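Local coordinates for DUF4440 domain-containing protein (Prochlorococcus marinus, PDB 3HZP) that is of unknown function but adopts an NTF2-like fold and pairs with a second copy of itself in the crystal, at residues Thr30-Ile36 / Lys113-Arg119. Numbering follows the deposited sequence.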
loop_
_atom_site.group_PDB
_atom_site.type_symbol
_atom_site.label_atom_id
_atom_site.label_comp_id
_atom_site.label_asym_id
_atom_site.label_seq_id
_atom_site.Cartn_x
_atom_site.Cartn_y
_atom_site.Cartn_z
ATOM N N THR A 30 -13.449 7.458 -4.491
ATOM C CA THR A 30 -13.362 8.039 -5.817
ATOM C C THR A 30 -13.637 6.946 -6.844
ATOM O O THR A 30 -13.519 5.756 -6.569
ATOM C CB THR A 30 -11.964 8.589 -6.100
ATOM O OG1 THR A 30 -11.013 7.518 -6.033
ATOM C CG2 THR A 30 -11.558 9.657 -5.095
ATOM N N ALA A 31 -14.038 7.335 -8.044
ATOM C CA ALA A 31 -14.383 6.366 -9.075
ATOM C C ALA A 31 -13.264 5.430 -9.439
ATOM O O ALA A 31 -13.525 4.304 -9.890
ATOM C CB ALA A 31 -14.832 7.100 -10.358
ATOM N N ASP A 32 -12.047 5.910 -9.362
ATOM C CA ASP A 32 -10.886 5.084 -9.743
ATOM C C ASP A 32 -10.204 4.389 -8.551
ATOM O O ASP A 32 -9.119 3.838 -8.669
ATOM C CB ASP A 32 -9.921 5.904 -10.577
ATOM C CG ASP A 32 -9.305 7.014 -9.822
ATOM O OD1 ASP A 32 -9.863 7.492 -8.799
ATOM O OD2 ASP A 32 -8.262 7.496 -10.311
ATOM N N PHE A 33 -10.855 4.438 -7.402
ATOM C CA PHE A 33 -10.415 3.679 -6.229
ATOM C C PHE A 33 -10.334 2.194 -6.535
ATOM O O PHE A 33 -11.216 1.633 -7.162
ATOM C CB PHE A 33 -11.434 3.863 -5.116
ATOM C CG PHE A 33 -11.230 2.932 -3.944
ATOM C CD1 PHE A 33 -10.387 3.265 -2.928
ATOM C CD2 PHE A 33 -11.897 1.730 -3.865
ATOM C CE1 PHE A 33 -10.154 2.408 -1.873
ATOM C CE2 PHE A 33 -11.659 0.855 -2.793
ATOM C CZ PHE A 33 -10.825 1.197 -1.802
ATOM N N LEU A 34 -9.285 1.563 -6.005
ATOM C CA LEU A 34 -9.235 0.117 -5.857
ATOM C C LEU A 34 -8.728 -0.225 -4.467
ATOM O O LEU A 34 -7.979 0.536 -3.861
ATOM C CB LEU A 34 -8.341 -0.539 -6.905
ATOM C CG LEU A 34 -8.745 -0.387 -8.341
ATOM C CD1 LEU A 34 -7.642 -0.837 -9.317
ATOM C CD2 LEU A 34 -10.034 -1.146 -8.663
ATOM N N PHE A 35 -9.143 -1.389 -4.001
ATOM C CA PHE A 35 -8.721 -2.000 -2.749
ATOM C C PHE A 35 -7.812 -3.163 -3.090
ATOM O O PHE A 35 -8.235 -4.083 -3.814
ATOM C CB PHE A 35 -9.967 -2.514 -1.989
ATOM C CG PHE A 35 -9.667 -3.194 -0.692
ATOM C CD1 PHE A 35 -9.591 -2.465 0.470
ATOM C CD2 PHE A 35 -9.486 -4.572 -0.646
ATOM C CE1 PHE A 35 -9.317 -3.095 1.682
ATOM C CE2 PHE A 35 -9.240 -5.208 0.583
ATOM C CZ PHE A 35 -9.177 -4.464 1.706
ATOM N N ILE A 36 -6.561 -3.110 -2.647
ATOM C CA ILE A 36 -5.560 -4.135 -2.957
ATOM C C ILE A 36 -5.502 -5.127 -1.829
ATOM O O ILE A 36 -5.144 -4.797 -0.717
ATOM C CB ILE A 36 -4.185 -3.533 -3.256
ATOM C CG1 ILE A 36 -4.270 -2.452 -4.336
ATOM C CG2 ILE A 36 -3.212 -4.630 -3.677
ATOM C CD1 ILE A 36 -4.982 -2.881 -5.639
ATOM N N LYS A 113 -12.382 12.125 -0.029
ATOM C CA LYS A 113 -12.782 10.796 -0.454
ATOM C C LYS A 113 -11.576 9.865 -0.423
ATOM O O LYS A 113 -10.451 10.278 -0.640
ATOM C CB LYS A 113 -13.376 10.806 -1.877
ATOM C CG LYS A 113 -14.634 11.642 -1.956
ATOM C CD LYS A 113 -15.282 11.561 -3.304
ATOM C CE LYS A 113 -16.045 10.269 -3.485
ATOM N NZ LYS A 113 -17.027 10.293 -4.651
ATOM N N VAL A 114 -11.808 8.599 -0.110
ATOM C CA VAL A 114 -10.718 7.632 -0.164
ATOM C C VAL A 114 -10.451 7.291 -1.645
ATOM O O VAL A 114 -11.409 7.058 -2.402
ATOM C CB VAL A 114 -11.010 6.422 0.737
ATOM C CG1 VAL A 114 -12.237 5.614 0.252
ATOM C CG2 VAL A 114 -9.775 5.541 0.845
ATOM N N ALA A 115 -9.177 7.369 -2.060
ATOM C CA ALA A 115 -8.692 7.212 -3.401
ATOM C C ALA A 115 -7.991 5.888 -3.633
ATOM O O ALA A 115 -7.868 5.452 -4.785
ATOM C CB ALA A 115 -7.750 8.364 -3.774
ATOM N N TRP A 116 -7.476 5.269 -2.578
ATOM C CA TRP A 116 -6.666 4.048 -2.744
ATOM C C TRP A 116 -6.512 3.397 -1.393
ATOM O O TRP A 116 -6.393 4.060 -0.369
ATOM C CB TRP A 116 -5.279 4.365 -3.307
ATOM C CG TRP A 116 -4.580 3.190 -3.794
ATOM C CD1 TRP A 116 -3.565 2.518 -3.172
ATOM C CD2 TRP A 116 -4.799 2.527 -5.038
ATOM N NE1 TRP A 116 -3.175 1.444 -3.942
ATOM C CE2 TRP A 116 -3.906 1.422 -5.087
ATOM C CE3 TRP A 116 -5.659 2.748 -6.106
ATOM C CZ2 TRP A 116 -3.866 0.564 -6.154
ATOM C CZ3 TRP A 116 -5.608 1.888 -7.190
ATOM C CH2 TRP A 116 -4.702 0.814 -7.195
HETATM N N MSE A 117 -6.484 2.075 -1.360
HETATM C CA MSE A 117 -6.184 1.356 -0.122
HETATM C C MSE A 117 -5.542 -0.004 -0.446
HETATM O O MSE A 117 -6.094 -0.747 -1.251
HETATM C CB MSE A 117 -7.448 1.137 0.697
HETATM C CG MSE A 117 -7.224 0.423 2.029
HETATM SE SE MSE A 117 -8.818 0.234 3.125
HETATM C CE MSE A 117 -9.001 2.142 3.543
ATOM N N GLN A 118 -4.404 -0.291 0.191
ATOM C CA GLN A 118 -3.763 -1.586 0.121
ATOM C C GLN A 118 -3.582 -2.110 1.523
ATOM O O GLN A 118 -3.093 -1.402 2.403
ATOM C CB GLN A 118 -2.406 -1.493 -0.608
ATOM C CG GLN A 118 -1.649 -2.834 -0.668
ATOM C CD GLN A 118 -0.570 -2.933 -1.716
ATOM O OE1 GLN A 118 -0.379 -2.012 -2.515
ATOM N NE2 GLN A 118 0.102 -4.064 -1.770
ATOM N N ARG A 119 -3.932 -3.369 1.720
ATOM C CA ARG A 119 -3.765 -4.035 2.999
ATOM C C ARG A 119 -2.834 -5.223 2.936
ATOM O O ARG A 119 -2.747 -5.909 1.921
ATOM C CB ARG A 119 -5.099 -4.489 3.609
ATOM C CG ARG A 119 -5.851 -5.537 2.822
ATOM C CD ARG A 119 -6.831 -6.318 3.697
ATOM N NE ARG A 119 -6.125 -7.205 4.593
ATOM C CZ ARG A 119 -6.640 -7.778 5.669
ATOM N NH1 ARG A 119 -7.908 -7.584 5.992
ATOM N NH2 ARG A 119 -5.885 -8.546 6.427
HETATM O O HOH W 1 -7.781 7.180 -7.049
#
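With CG anti to the backbone N (chi1 -166°), Trp116 brings its indole back toward Leu34 and Ile36, whose CG1, beside its own backbone N (chi1 -53°), reaches CZ2 of Trp116 at 3.5 Å. This is the parallel strand pair of the NTF2-like sheet, in which residues 35-36 run alongside 113-119. Ile36 N gives a hydrogen bond to Met117 O (2.8 Å), and Ile36 O receives one from Arg119 N. Upstream, Met117 N reaches Leu34 O, which also lies over one indole face near its rim, while Leu34 CB touches CZ3 of Trp116 at 3.7 Å. Trp116 NE1 is hydrogen-bonded to Thr102 OG1 of the second subunit, so an alanine here would probably leave Leu34 CB and Ile36 CG1 without their indole neighbour and that threonine without the NE1 bond. Phe35 and selenomethionine Met117 share the sheet face packed against Phe25 of helix 24-28; the selenium sits at the ring edge, 4.9 Å from the centroid of Phe35, a Met-aromatic contact. Arg119 CD touches CZ of the same ring, and its guanidinium forms a salt bridge with Asp97. In the antiparallel pairing of 113-119 with strand 93-108, Ala115 and Trp116 both face Ile104 in a classic beta bulge. Near it, a water donates to both Asp32 OD1 and Ala115 O, and Thr30 OG1 donates to Asp32 OD1 at 3.0 Å.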